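Local coordinates for protein pullulanase (Klebsiella oxytoca, PDB 2YOC) that hydrolyses the alpha-1,6-glucosidic linkages of pullulan and related branched alpha-glucans, as a calcium-containing glycosyl hydrolase handled by a type 2 secretion system, at residues A343-V351 with E360-Y368; F862-L870 with E929-Y937. All coordinates share one frame; numbering follows the deposited sequence.

Contact 1 of 2, residues A343-V351 with E360-Y368; sequences AFYRYAMTV and EQYEVTDPY
Tyr-345 and Tyr-347 both bring their hydroxyls to one carboxylate oxygen of Asp-366, just past the end of strand 358-364. Each OH lies 2.7 Å from Asp-366 OD2, and the two reach it from opposite faces of the carboxylate plane, so a single oxygen accepts two hydrogen bonds. The ring of Tyr-345 stands nearly perpendicular to that plane, at 86°. With CG of Asp-366 anti to its own backbone N (chi1 -151°), OD2 is brought to the hydroxyl edge of both rings, while OD1 accepts from the backbone N of Tyr-368 in an Asx turn. Two tyrosine donors on a buried carboxylate would probably help it stay ionised.

Arg-346 can be followed outward atom by atom. CB rests 3.4 Å from the carbonyl O of Val-364, and CG passes CG2 of Thr-365. CD skirts CB and OE1 of Glu-363, and the bend at chi3 then turns the NE/NH2 edge of the guanidinium to Glu-363, the two side chains crossing at about a right angle. NE donates to Glu-363 OE1 at 3.0 Å and NH2 bonds to the same atom, a side-on salt bridge with the oxygen lying in the guanidinium plane. Tyr-311 OH also binds Glu-363 OE1, and NH1 goes to the carbonyl of Glu-377.

On the face carrying Tyr-347, the side chain of Met-349, a selenomethionine, sets CG 3.7 Å from Val-364 CG2 and its CB at the edge of the Tyr-362 ring. Val-351 CG1 packs against the same tyrosine, whose OH bonds to the carbonyl of Lys-610. Ile-611 touches both Met-349 and Val-364 from helix 608-611.

Backbone bonds join Tyr-347 with Val-364 in both directions, and Val-351 with Glu-360 likewise. This is an antiparallel beta hairpin, part of the beta-sandwich of a carbohydrate-binding module 48.

Contact 2 of 2, residues F862-L870 with E929-Y937; sequences FDQQGSELL and ELKQMTAFY
Asp-863 and Tyr-937 join the last strand of the eight-stranded parallel barrel, the (beta/alpha)8 fold of the alpha-amylase family, to helix 927-945. In both residues CG is anti to the backbone N (chi1 -172° and -162°), which extends the two side chains toward each other from opposite directions. Glu-868 takes the rarer rotamer, with CG between its backbone N and carbonyl carbon (chi1 78°). Its CB lies over one face of the Tyr-937 ring, 3.7 Å from the centroid, as a CH-pi contact; the chain then folds at chi2 and OE2 bonds to His-450 NE2.

Further along, Leu-870 puts CD2 3.5 Å from CG of Met-933, a selenomethionine bent at chi2 and chi3, and CD1 3.9 Å from Leu-930 CD2. Leu-930 CD2 also sits 3.4 Å from the carbonyl O of Leu-869. Thr-934 turns its OG1 back along the helix to the carbonyl O of Leu-930, which also accepts from Thr-934 N, and the bond pins the hydroxyl beside Leu-869. Where the tyrosine reaches the strand, its OH donates at 2.7 Å to the anti lone pair of Asp-863 OD2, the oxygen lying in the ring plane at the edge.

Overall arrangement
The two contacts lie on opposite sides of the chain's centre, with their centres 48 Å apart and their nearest atoms about 25 Å apart. Contact 1 joins neighbouring strands of a single hairpin and is held largely by backbone hydrogen bonds; it is partly buried, with an arginine-glutamate salt bridge at one face and mostly apolar and tyrosine side chains on the other. Contact 2 brings together a strand-loop and a helix that are 59 residues apart in sequence; it is almost wholly buried, and side-chain packing does most of the work. They share no secondary-structure element. In both, however, tyrosine hydroxyls bind aspartate: two to one oxygen in contact 1, a single one in contact 2.

Contact 1 of 2, residues A343-V351 with E360-Y368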
ATOM      1  N   ALA B 343     -41.814   6.909 -52.873  1.00 67.42           N
ATOM      2  CA  ALA B 343     -43.106   7.012 -52.197  1.00 67.67           C
ATOM      3  C   ALA B 343     -42.927   7.095 -50.678  1.00 70.19           C
ATOM      4  O   ALA B 343     -41.958   6.551 -50.105  1.00 68.16           O
ATOM      5  CB  ALA B 343     -44.007   5.830 -52.541  1.00 69.25           C
ATOM      6  N   PHE B 344     -43.877   7.801 -50.039  1.00 65.34           N
ATOM      7  CA  PHE B 344     -43.920   7.963 -48.602  1.00 62.65           C
ATOM      8  C   PHE B 344     -44.750   6.842 -48.023  1.00 65.07           C
ATOM      9  O   PHE B 344     -45.631   6.313 -48.700  1.00 65.49           O
ATOM     10  CB  PHE B 344     -44.449   9.348 -48.221  1.00 64.51           C
ATOM     11  CG  PHE B 344     -43.482  10.458 -48.551  1.00 64.54           C
ATOM     12  CD1 PHE B 344     -42.349  10.671 -47.770  1.00 65.71           C
ATOM     13  CD2 PHE B 344     -43.719  11.310 -49.619  1.00 66.97           C
ATOM     14  CE1 PHE B 344     -41.459  11.700 -48.074  1.00 66.54           C
ATOM     15  CE2 PHE B 344     -42.848  12.361 -49.903  1.00 69.10           C
ATOM     16  CZ  PHE B 344     -41.713  12.537 -49.141  1.00 66.41           C
ATOM     17  N   TYR B 345     -44.444   6.439 -46.796  1.00 60.35           N
ATOM     18  CA  TYR B 345     -45.156   5.340 -46.167  1.00 59.70           C
ATOM     19  C   TYR B 345     -45.025   5.359 -44.671  1.00 66.68           C
ATOM     20  O   TYR B 345     -44.098   5.967 -44.103  1.00 66.60           O
ATOM     21  CB  TYR B 345     -44.666   3.968 -46.722  1.00 57.84           C
ATOM     22  CG  TYR B 345     -43.300   3.546 -46.234  1.00 54.91           C
ATOM     23  CD1 TYR B 345     -42.147   4.113 -46.760  1.00 55.88           C
ATOM     24  CD2 TYR B 345     -43.158   2.553 -45.261  1.00 54.26           C
ATOM     25  CE1 TYR B 345     -40.885   3.724 -46.317  1.00 56.62           C
ATOM     26  CE2 TYR B 345     -41.902   2.170 -44.791  1.00 52.96           C
ATOM     27  CZ  TYR B 345     -40.767   2.766 -45.314  1.00 62.56           C
ATOM     28  OH  TYR B 345     -39.519   2.415 -44.846  1.00 62.19           O
ATOM     29  N   ARG B 346     -45.930   4.613 -44.043  1.00 63.47           N
ATOM     30  CA  ARG B 346     -45.973   4.333 -42.622  1.00 62.75           C
ATOM     31  C   ARG B 346     -46.631   2.966 -42.502  1.00 67.23           C
ATOM     32  O   ARG B 346     -47.341   2.546 -43.418  1.00 66.61           O
ATOM     33  CB  ARG B 346     -46.815   5.384 -41.892  1.00 64.85           C
ATOM     34  CG  ARG B 346     -46.173   6.757 -41.826  1.00 70.77           C
ATOM     35  CD  ARG B 346     -46.805   7.610 -40.775  1.00 89.06           C
ATOM     36  NE  ARG B 346     -48.201   7.906 -41.084  1.00 94.23           N
ATOM     37  CZ  ARG B 346     -48.724   9.121 -41.051  1.00 95.60           C
ATOM     38  NH1 ARG B 346     -47.968  10.168 -40.742  1.00 77.22           N
ATOM     39  NH2 ARG B 346     -50.010   9.300 -41.311  1.00 77.79           N
ATOM     40  N   TYR B 347     -46.397   2.276 -41.394  1.00 65.62           N
ATOM     41  CA  TYR B 347     -47.020   0.986 -41.118  1.00 66.76           C
ATOM     42  C   TYR B 347     -48.188   1.252 -40.226  1.00 70.58           C
ATOM     43  O   TYR B 347     -48.021   1.911 -39.205  1.00 68.18           O
ATOM     44  CB  TYR B 347     -46.053   0.021 -40.395  1.00 67.89           C
ATOM     45  CG  TYR B 347     -44.851  -0.351 -41.225  1.00 70.68           C
ATOM     46  CD1 TYR B 347     -44.999  -0.986 -42.453  1.00 73.70           C
ATOM     47  CD2 TYR B 347     -43.563  -0.022 -40.809  1.00 70.40           C
ATOM     48  CE1 TYR B 347     -43.899  -1.295 -43.242  1.00 74.07           C
ATOM     49  CE2 TYR B 347     -42.451  -0.336 -41.589  1.00 70.60           C
ATOM     50  CZ  TYR B 347     -42.625  -0.991 -42.797  1.00 80.24           C
ATOM     51  OH  TYR B 347     -41.554  -1.325 -43.580  1.00 83.87           O
ATOM     52  N   ALA B 348     -49.376   0.767 -40.611  1.00 70.04           N
ATOM     53  CA  ALA B 348     -50.574   0.908 -39.792  1.00 71.33           C
ATOM     54  C   ALA B 348     -50.642  -0.329 -38.893  1.00 77.47           C
ATOM     55  O   ALA B 348     -50.857  -1.455 -39.377  1.00 78.45           O
ATOM     56  CB  ALA B 348     -51.798   1.003 -40.662  1.00 73.83           C
HETATM   57  N   MSE B 349     -50.359  -0.119 -37.587  1.00 71.52           N
HETATM   58  CA  MSE B 349     -50.313  -1.167 -36.583  1.00 68.85           C
HETATM   59  C   MSE B 349     -51.663  -1.415 -35.922  1.00 74.81           C
HETATM   60  O   MSE B 349     -52.490  -0.508 -35.786  1.00 76.02           O
HETATM   61  CB  MSE B 349     -49.351  -0.766 -35.471  1.00 69.29           C
HETATM   62  CG  MSE B 349     -47.977  -0.333 -35.944  1.00 74.79           C
HETATM   63 SE   MSE B 349     -46.952  -1.770 -36.739  1.00 80.98          SE
HETATM   64  CE  MSE B 349     -47.031  -3.095 -35.225  1.00 76.21           C
ATOM     65  N   THR B 350     -51.845  -2.658 -35.466  1.00 70.58           N
ATOM     66  CA  THR B 350     -52.938  -3.132 -34.629  1.00 70.58           C
ATOM     67  C   THR B 350     -52.192  -4.004 -33.629  1.00 74.99           C
ATOM     68  O   THR B 350     -51.788  -5.124 -33.969  1.00 75.49           O
ATOM     69  CB  THR B 350     -54.006  -3.852 -35.398  1.00 68.62           C
ATOM     70  OG1 THR B 350     -54.563  -2.931 -36.330  1.00 80.10           O
ATOM     71  CG2 THR B 350     -55.077  -4.364 -34.494  1.00 59.94           C
ATOM     72  N   VAL B 351     -51.919  -3.442 -32.433  1.00 68.21           N
ATOM     73  CA  VAL B 351     -51.089  -4.106 -31.454  1.00 65.74           C
ATOM     74  C   VAL B 351     -51.443  -3.766 -29.992  1.00 72.63           C
ATOM     75  O   VAL B 351     -51.729  -2.619 -29.662  1.00 73.15           O
ATOM     76  CB  VAL B 351     -49.591  -3.843 -31.811  1.00 65.99           C
ATOM     77  CG1 VAL B 351     -49.269  -2.344 -31.877  1.00 64.98           C
ATOM     78  CG2 VAL B 351     -48.626  -4.608 -30.907  1.00 64.11           C
ATOM     79  N   GLU B 360     -53.892  -1.036 -29.479  1.00 72.96           N
ATOM     80  CA  GLU B 360     -53.646   0.247 -30.104  1.00 72.39           C
ATOM     81  C   GLU B 360     -53.723   0.163 -31.600  1.00 75.33           C
ATOM     82  O   GLU B 360     -53.333  -0.837 -32.207  1.00 73.85           O
ATOM     83  CB  GLU B 360     -52.259   0.771 -29.684  1.00 72.28           C
ATOM     84  CG  GLU B 360     -52.164   1.199 -28.227  1.00 82.23           C
ATOM     85  CD  GLU B 360     -52.892   2.478 -27.833  1.00108.00           C
ATOM     86  OE1 GLU B 360     -53.177   3.332 -28.709  1.00 83.98           O
ATOM     87  OE2 GLU B 360     -53.141   2.640 -26.617  1.00108.50           O
ATOM     88  N   GLN B 361     -54.234   1.225 -32.193  1.00 72.72           N
ATOM     89  CA  GLN B 361     -54.275   1.348 -33.629  1.00 73.29           C
ATOM     90  C   GLN B 361     -53.698   2.695 -34.015  1.00 78.38           C
ATOM     91  O   GLN B 361     -54.277   3.739 -33.672  1.00 78.26           O
ATOM     92  CB  GLN B 361     -55.652   1.092 -34.196  1.00 75.82           C
ATOM     93  CG  GLN B 361     -55.814  -0.360 -34.568  1.00 92.34           C
ATOM     94  CD  GLN B 361     -57.141  -0.618 -35.222  1.00102.49           C
ATOM     95  OE1 GLN B 361     -58.204  -0.560 -34.600  1.00 88.58           O
ATOM     96  NE2 GLN B 361     -57.102  -0.938 -36.496  1.00104.96           N
ATOM     97  N   TYR B 362     -52.482   2.658 -34.637  1.00 72.36           N
ATOM     98  CA  TYR B 362     -51.740   3.833 -35.077  1.00 70.89           C
ATOM     99  C   TYR B 362     -50.851   3.570 -36.298  1.00 77.62           C
ATOM    100  O   TYR B 362     -50.498   2.421 -36.587  1.00 77.63           O
ATOM    101  CB  TYR B 362     -50.906   4.448 -33.928  1.00 68.85           C
ATOM    102  CG  TYR B 362     -50.243   3.484 -32.956  1.00 68.07           C
ATOM    103  CD1 TYR B 362     -49.541   2.371 -33.409  1.00 69.29           C
ATOM    104  CD2 TYR B 362     -50.218   3.750 -31.588  1.00 67.14           C
ATOM    105  CE1 TYR B 362     -48.908   1.505 -32.523  1.00 67.75           C
ATOM    106  CE2 TYR B 362     -49.605   2.879 -30.693  1.00 65.76           C
ATOM    107  CZ  TYR B 362     -48.962   1.753 -31.165  1.00 72.91           C
ATOM    108  OH  TYR B 362     -48.324   0.913 -30.294  1.00 78.15           O
ATOM    109  N   GLU B 363     -50.482   4.645 -37.002  1.00 74.28           N
ATOM    110  CA  GLU B 363     -49.556   4.589 -38.116  1.00 73.30           C
ATOM    111  C   GLU B 363     -48.234   5.081 -37.583  1.00 76.15           C
ATOM    112  O   GLU B 363     -48.167   6.149 -36.971  1.00 73.68           O
ATOM    113  CB  GLU B 363     -50.019   5.447 -39.274  1.00 75.60           C
ATOM    114  CG  GLU B 363     -51.148   4.817 -40.055  1.00 81.74           C
ATOM    115  CD  GLU B 363     -51.492   5.613 -41.289  1.00100.17           C
ATOM    116  OE1 GLU B 363     -50.565   6.221 -41.874  1.00 84.58           O
ATOM    117  OE2 GLU B 363     -52.690   5.657 -41.654  1.00102.99           O
ATOM    118  N   VAL B 364     -47.191   4.250 -37.763  1.00 73.70           N
ATOM    119  CA  VAL B 364     -45.831   4.458 -37.255  1.00 71.38           C
ATOM    120  C   VAL B 364     -44.860   4.499 -38.436  1.00 69.69           C
ATOM    121  O   VAL B 364     -45.082   3.814 -39.429  1.00 67.27           O
ATOM    122  CB  VAL B 364     -45.462   3.302 -36.262  1.00 75.66           C
ATOM    123  CG1 VAL B 364     -44.183   3.598 -35.472  1.00 74.39           C
ATOM    124  CG2 VAL B 364     -46.602   3.014 -35.297  1.00 76.53           C
ATOM    125  N   THR B 365     -43.773   5.274 -38.305  1.00 64.83           N
ATOM    126  CA  THR B 365     -42.702   5.332 -39.304  1.00 64.08           C
ATOM    127  C   THR B 365     -41.816   4.080 -39.145  1.00 68.61           C
ATOM    128  O   THR B 365     -41.904   3.393 -38.123  1.00 68.36           O
ATOM    129  CB  THR B 365     -41.903   6.647 -39.198  1.00 65.21           C
ATOM    130  OG1 THR B 365     -41.631   6.962 -37.826  1.00 69.58           O
ATOM    131  CG2 THR B 365     -42.596   7.797 -39.881  1.00 55.10           C
ATOM    132  N   ASP B 366     -40.987   3.768 -40.144  1.00 65.99           N
ATOM    133  CA  ASP B 366     -40.129   2.587 -40.097  1.00 66.71           C
ATOM    134  C   ASP B 366     -38.932   2.825 -39.176  1.00 71.11           C
ATOM    135  O   ASP B 366     -38.238   3.831 -39.361  1.00 72.86           O
ATOM    136  CB  ASP B 366     -39.596   2.290 -41.512  1.00 69.35           C
ATOM    137  CG  ASP B 366     -39.282   0.840 -41.840  1.00 79.29           C
ATOM    138  OD1 ASP B 366     -38.719   0.132 -40.969  1.00 79.31           O
ATOM    139  OD2 ASP B 366     -39.563   0.425 -42.974  1.00 83.75           O
ATOM    140  N   PRO B 367     -38.597   1.898 -38.252  1.00 63.77           N
ATOM    141  CA  PRO B 367     -37.348   2.070 -37.484  1.00 62.33           C
ATOM    142  C   PRO B 367     -36.115   1.935 -38.404  1.00 66.88           C
ATOM    143  O   PRO B 367     -35.040   2.471 -38.124  1.00 65.99           O
ATOM    144  CB  PRO B 367     -37.371   0.916 -36.476  1.00 63.58           C
ATOM    145  CG  PRO B 367     -38.605   0.167 -36.702  1.00 68.46           C
ATOM    146  CD  PRO B 367     -39.262   0.616 -37.953  1.00 64.66           C
ATOM    147  N   TYR B 368     -36.293   1.194 -39.507  1.00 64.53           N
ATOM    148  CA  TYR B 368     -35.309   0.935 -40.542  1.00 63.80           C
ATOM    149  C   TYR B 368     -35.410   1.935 -41.702  1.00 66.34           C
ATOM    150  O   TYR B 368     -34.829   1.685 -42.764  1.00 65.14           O
ATOM    151  CB  TYR B 368     -35.464  -0.508 -41.039  1.00 65.49           C
ATOM    152  CG  TYR B 368     -34.698  -1.515 -40.219  1.00 67.14           C
ATOM    153  CD1 TYR B 368     -35.158  -1.923 -38.971  1.00 68.98           C
ATOM    154  CD2 TYR B 368     -33.511  -2.065 -40.692  1.00 68.07           C
ATOM    155  CE1 TYR B 368     -34.461  -2.870 -38.216  1.00 70.43           C
ATOM    156  CE2 TYR B 368     -32.795  -2.997 -39.942  1.00 69.19           C
ATOM    157  CZ  TYR B 368     -33.267  -3.392 -38.696  1.00 79.58           C
ATOM    158  OH  TYR B 368     -32.560  -4.327 -37.962  1.00 79.77           O
TER

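Contact 2 of 2, residues F862-L870 with E929-Y937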
ATOM      1  N   PHE B 862      -7.809  13.557 -28.640  1.00 55.03           N
ATOM      2  CA  PHE B 862      -9.160  14.047 -28.872  1.00 54.56           C
ATOM      3  C   PHE B 862      -9.238  15.423 -28.263  1.00 61.16           C
ATOM      4  O   PHE B 862      -8.652  15.691 -27.213  1.00 61.12           O
ATOM      5  CB  PHE B 862     -10.176  13.143 -28.178  1.00 55.53           C
ATOM      6  CG  PHE B 862     -11.640  13.519 -28.294  1.00 56.69           C
ATOM      7  CD1 PHE B 862     -12.190  14.501 -27.476  1.00 58.97           C
ATOM      8  CD2 PHE B 862     -12.492  12.815 -29.135  1.00 57.06           C
ATOM      9  CE1 PHE B 862     -13.539  14.825 -27.564  1.00 59.06           C
ATOM     10  CE2 PHE B 862     -13.839  13.148 -29.223  1.00 58.35           C
ATOM     11  CZ  PHE B 862     -14.350  14.143 -28.434  1.00 57.18           C
ATOM     12  N   ASP B 863      -9.997  16.284 -28.913  1.00 59.49           N
ATOM     13  CA  ASP B 863     -10.218  17.629 -28.455  1.00 60.62           C
ATOM     14  C   ASP B 863     -11.476  18.246 -29.049  1.00 66.64           C
ATOM     15  O   ASP B 863     -11.899  17.910 -30.165  1.00 65.62           O
ATOM     16  CB  ASP B 863      -9.001  18.516 -28.744  1.00 63.34           C
ATOM     17  CG  ASP B 863      -9.086  19.899 -28.122  1.00 75.00           C
ATOM     18  OD1 ASP B 863      -9.711  20.031 -27.006  1.00 75.56           O
ATOM     19  OD2 ASP B 863      -8.556  20.845 -28.736  1.00 76.85           O
ATOM     20  N   GLN B 864     -12.056  19.191 -28.283  1.00 64.50           N
ATOM     21  CA  GLN B 864     -13.247  19.936 -28.631  1.00 62.89           C
ATOM     22  C   GLN B 864     -12.917  20.975 -29.698  1.00 68.54           C
ATOM     23  O   GLN B 864     -11.891  21.662 -29.614  1.00 68.67           O
ATOM     24  CB  GLN B 864     -13.765  20.630 -27.372  1.00 62.75           C
ATOM     25  CG  GLN B 864     -15.070  21.347 -27.605  1.00 62.28           C
ATOM     26  CD  GLN B 864     -15.521  22.123 -26.413  1.00 84.87           C
ATOM     27  OE1 GLN B 864     -14.719  22.629 -25.612  1.00 71.35           O
ATOM     28  NE2 GLN B 864     -16.832  22.270 -26.302  1.00 94.45           N
ATOM     29  N   GLN B 865     -13.813  21.126 -30.675  1.00 65.38           N
ATOM     30  CA  GLN B 865     -13.674  22.187 -31.667  1.00 64.67           C
ATOM     31  C   GLN B 865     -13.666  23.514 -30.876  1.00 66.18           C
ATOM     32  O   GLN B 865     -14.488  23.696 -29.980  1.00 62.79           O
ATOM     33  CB  GLN B 865     -14.852  22.140 -32.662  1.00 65.70           C
ATOM     34  CG  GLN B 865     -15.293  23.488 -33.225  1.00 76.35           C
ATOM     35  CD  GLN B 865     -16.766  23.549 -33.544  1.00 83.70           C
ATOM     36  OE1 GLN B 865     -17.591  22.776 -33.040  1.00 72.79           O
ATOM     37  NE2 GLN B 865     -17.126  24.523 -34.355  1.00 77.70           N
ATOM     38  N   GLY B 866     -12.703  24.375 -31.187  1.00 64.99           N
ATOM     39  CA  GLY B 866     -12.554  25.700 -30.588  1.00 65.40           C
ATOM     40  C   GLY B 866     -11.452  25.856 -29.561  1.00 70.44           C
ATOM     41  O   GLY B 866     -11.131  26.988 -29.200  1.00 70.84           O
ATOM     42  N   SER B 867     -10.868  24.740 -29.052  1.00 67.44           N
ATOM     43  CA  SER B 867      -9.805  24.806 -28.029  1.00 66.39           C
ATOM     44  C   SER B 867      -8.576  25.567 -28.497  1.00 69.39           C
ATOM     45  O   SER B 867      -7.934  26.248 -27.686  1.00 69.37           O
ATOM     46  CB  SER B 867      -9.436  23.428 -27.513  1.00 65.89           C
ATOM     47  OG  SER B 867     -10.591  22.807 -26.984  1.00 68.15           O
ATOM     48  N   GLU B 868      -8.329  25.527 -29.832  1.00 64.63           N
ATOM     49  CA  GLU B 868      -7.267  26.238 -30.544  1.00 64.81           C
ATOM     50  C   GLU B 868      -7.548  27.759 -30.587  1.00 68.42           C
ATOM     51  O   GLU B 868      -6.675  28.526 -30.998  1.00 69.82           O
ATOM     52  CB  GLU B 868      -7.128  25.670 -31.984  1.00 65.79           C
ATOM     53  CG  GLU B 868      -8.177  26.122 -33.005  1.00 74.31           C
ATOM     54  CD  GLU B 868      -9.573  25.529 -32.932  1.00 91.04           C
ATOM     55  OE1 GLU B 868      -9.814  24.692 -32.033  1.00 98.30           O
ATOM     56  OE2 GLU B 868     -10.413  25.859 -33.803  1.00 64.26           O
ATOM     57  N   LEU B 869      -8.798  28.172 -30.239  1.00 62.13           N
ATOM     58  CA  LEU B 869      -9.281  29.551 -30.222  1.00 60.69           C
ATOM     59  C   LEU B 869      -9.782  29.886 -28.824  1.00 71.00           C
ATOM     60  O   LEU B 869     -10.756  30.624 -28.667  1.00 74.59           O
ATOM     61  CB  LEU B 869     -10.385  29.771 -31.274  1.00 59.52           C
ATOM     62  CG  LEU B 869     -10.063  29.364 -32.735  1.00 63.58           C
ATOM     63  CD1 LEU B 869     -11.269  29.532 -33.633  1.00 64.03           C
ATOM     64  CD2 LEU B 869      -8.853  30.099 -33.289  1.00 63.54           C
ATOM     65  N   LEU B 870      -9.131  29.318 -27.792  1.00 68.29           N
ATOM     66  CA  LEU B 870      -9.418  29.546 -26.368  1.00 69.03           C
ATOM     67  C   LEU B 870     -10.913  29.527 -26.036  1.00 71.25           C
ATOM     68  O   LEU B 870     -11.353  30.234 -25.124  1.00 71.24           O
ATOM     69  CB  LEU B 870      -8.772  30.886 -25.932  1.00 71.03           C
ATOM     70  CG  LEU B 870      -7.291  31.055 -26.260  1.00 76.93           C
ATOM     71  CD1 LEU B 870      -6.883  32.484 -26.203  1.00 77.49           C
ATOM     72  CD2 LEU B 870      -6.430  30.239 -25.329  1.00 82.07           C
ATOM     73  N   GLU B 929      -4.382  36.974 -29.114  1.00 81.73           N
ATOM     74  CA  GLU B 929      -4.338  35.816 -28.234  1.00 81.96           C
ATOM     75  C   GLU B 929      -4.814  34.559 -28.964  1.00 87.77           C
ATOM     76  O   GLU B 929      -4.157  33.508 -28.880  1.00 87.45           O
ATOM     77  CB  GLU B 929      -5.135  36.070 -26.942  1.00 84.00           C
ATOM     78  CG  GLU B 929      -4.570  37.181 -26.045  1.00 96.63           C
ATOM     79  CD  GLU B 929      -4.669  38.627 -26.516  1.00110.73           C
ATOM     80  OE1 GLU B 929      -5.796  39.167 -26.578  1.00110.26           O
ATOM     81  OE2 GLU B 929      -3.612  39.232 -26.801  1.00 95.31           O
ATOM     82  N   LEU B 930      -5.923  34.678 -29.728  1.00 83.63           N
ATOM     83  CA  LEU B 930      -6.472  33.566 -30.512  1.00 81.20           C
ATOM     84  C   LEU B 930      -5.440  33.112 -31.543  1.00 81.20           C
ATOM     85  O   LEU B 930      -5.189  31.910 -31.644  1.00 79.60           O
ATOM     86  CB  LEU B 930      -7.837  33.925 -31.152  1.00 81.43           C
ATOM     87  CG  LEU B 930      -8.854  34.578 -30.208  1.00 88.10           C
ATOM     88  CD1 LEU B 930     -10.065  35.005 -30.939  1.00 89.39           C
ATOM     89  CD2 LEU B 930      -9.256  33.657 -29.059  1.00 90.71           C
ATOM     90  N   LYS B 931      -4.764  34.069 -32.214  1.00 76.44           N
ATOM     91  CA  LYS B 931      -3.721  33.759 -33.182  1.00 75.74           C
ATOM     92  C   LYS B 931      -2.506  33.066 -32.508  1.00 77.21           C
ATOM     93  O   LYS B 931      -1.955  32.117 -33.065  1.00 75.07           O
ATOM     94  CB  LYS B 931      -3.317  35.011 -33.974  1.00 79.77           C
ATOM     95  CG  LYS B 931      -4.203  35.276 -35.194  1.00 90.12           C
ATOM     96  CD  LYS B 931      -3.759  36.521 -35.985  1.00 90.01           C
ATOM     97  CE  LYS B 931      -4.687  36.849 -37.140  1.00 85.63           C
ATOM     98  NZ  LYS B 931      -4.105  37.852 -38.080  1.00 88.35           N
ATOM     99  N   GLN B 932      -2.136  33.519 -31.297  1.00 73.69           N
ATOM    100  CA  GLN B 932      -1.058  32.950 -30.473  1.00 72.77           C
ATOM    101  C   GLN B 932      -1.413  31.463 -30.144  1.00 76.23           C
ATOM    102  O   GLN B 932      -0.589  30.569 -30.373  1.00 74.82           O
ATOM    103  CB  GLN B 932      -0.910  33.791 -29.178  1.00 73.96           C
ATOM    104  CG  GLN B 932       0.281  33.472 -28.285  1.00 71.20           C
ATOM    105  CD  GLN B 932       0.346  34.392 -27.077  1.00105.40           C
ATOM    106  OE1 GLN B 932       0.240  33.959 -25.915  1.00101.61           O
ATOM    107  NE2 GLN B 932       0.541  35.692 -27.307  1.00107.45           N
HETATM  108  N   MSE B 933      -2.658  31.214 -29.654  1.00 71.60           N
HETATM  109  CA  MSE B 933      -3.131  29.866 -29.338  1.00 69.41           C
HETATM  110  C   MSE B 933      -3.190  28.964 -30.578  1.00 73.25           C
HETATM  111  O   MSE B 933      -2.773  27.810 -30.482  1.00 73.86           O
HETATM  112  CB  MSE B 933      -4.480  29.900 -28.592  1.00 70.92           C
HETATM  113  CG  MSE B 933      -4.916  28.550 -28.034  1.00 76.14           C
HETATM  114 SE   MSE B 933      -3.654  27.816 -26.752  1.00 83.80          SE
HETATM  115  CE  MSE B 933      -3.351  26.083 -27.611  1.00 78.70           C
ATOM    116  N   THR B 934      -3.690  29.469 -31.735  1.00 69.03           N
ATOM    117  CA  THR B 934      -3.760  28.663 -32.968  1.00 68.46           C
ATOM    118  C   THR B 934      -2.346  28.208 -33.344  1.00 74.08           C
ATOM    119  O   THR B 934      -2.141  27.024 -33.597  1.00 74.62           O
ATOM    120  CB  THR B 934      -4.460  29.409 -34.119  1.00 75.27           C
ATOM    121  OG1 THR B 934      -5.625  30.063 -33.624  1.00 85.25           O
ATOM    122  CG2 THR B 934      -4.875  28.498 -35.230  1.00 66.65           C
ATOM    123  N   ALA B 935      -1.367  29.133 -33.283  1.00 71.14           N
ATOM    124  CA  ALA B 935       0.047  28.881 -33.557  1.00 70.86           C
ATOM    125  C   ALA B 935       0.605  27.787 -32.649  1.00 75.75           C
ATOM    126  O   ALA B 935       1.284  26.877 -33.139  1.00 76.90           O
ATOM    127  CB  ALA B 935       0.847  30.158 -33.385  1.00 72.54           C
ATOM    128  N   PHE B 936       0.271  27.842 -31.346  1.00 71.04           N
ATOM    129  CA  PHE B 936       0.680  26.836 -30.371  1.00 69.74           C
ATOM    130  C   PHE B 936       0.037  25.492 -30.682  1.00 71.26           C
ATOM    131  O   PHE B 936       0.692  24.460 -30.544  1.00 72.63           O
ATOM    132  CB  PHE B 936       0.276  27.251 -28.946  1.00 71.93           C
ATOM    133  CG  PHE B 936       1.075  28.344 -28.271  1.00 74.73           C
ATOM    134  CD1 PHE B 936       2.358  28.671 -28.711  1.00 78.38           C
ATOM    135  CD2 PHE B 936       0.576  28.997 -27.151  1.00 77.65           C
ATOM    136  CE1 PHE B 936       3.118  29.638 -28.043  1.00 80.49           C
ATOM    137  CE2 PHE B 936       1.326  29.985 -26.500  1.00 81.40           C
ATOM    138  CZ  PHE B 936       2.594  30.297 -26.949  1.00 79.67           C
ATOM    139  N   TYR B 937      -1.244  25.496 -31.077  1.00 63.71           N
ATOM    140  CA  TYR B 937      -1.981  24.274 -31.338  1.00 62.75           C
ATOM    141  C   TYR B 937      -1.392  23.553 -32.546  1.00 69.19           C
ATOM    142  O   TYR B 937      -1.147  22.329 -32.507  1.00 68.74           O
ATOM    143  CB  TYR B 937      -3.440  24.621 -31.571  1.00 63.68           C
ATOM    144  CG  TYR B 937      -4.415  23.471 -31.438  1.00 65.14           C
ATOM    145  CD1 TYR B 937      -4.777  22.702 -32.548  1.00 66.44           C
ATOM    146  CD2 TYR B 937      -5.085  23.238 -30.239  1.00 65.61           C
ATOM    147  CE1 TYR B 937      -5.743  21.697 -32.450  1.00 65.12           C
ATOM    148  CE2 TYR B 937      -6.058  22.241 -30.135  1.00 65.86           C
ATOM    149  CZ  TYR B 937      -6.398  21.489 -31.248  1.00 72.35           C
ATOM    150  OH  TYR B 937      -7.381  20.531 -31.149  1.00 76.55           O
TER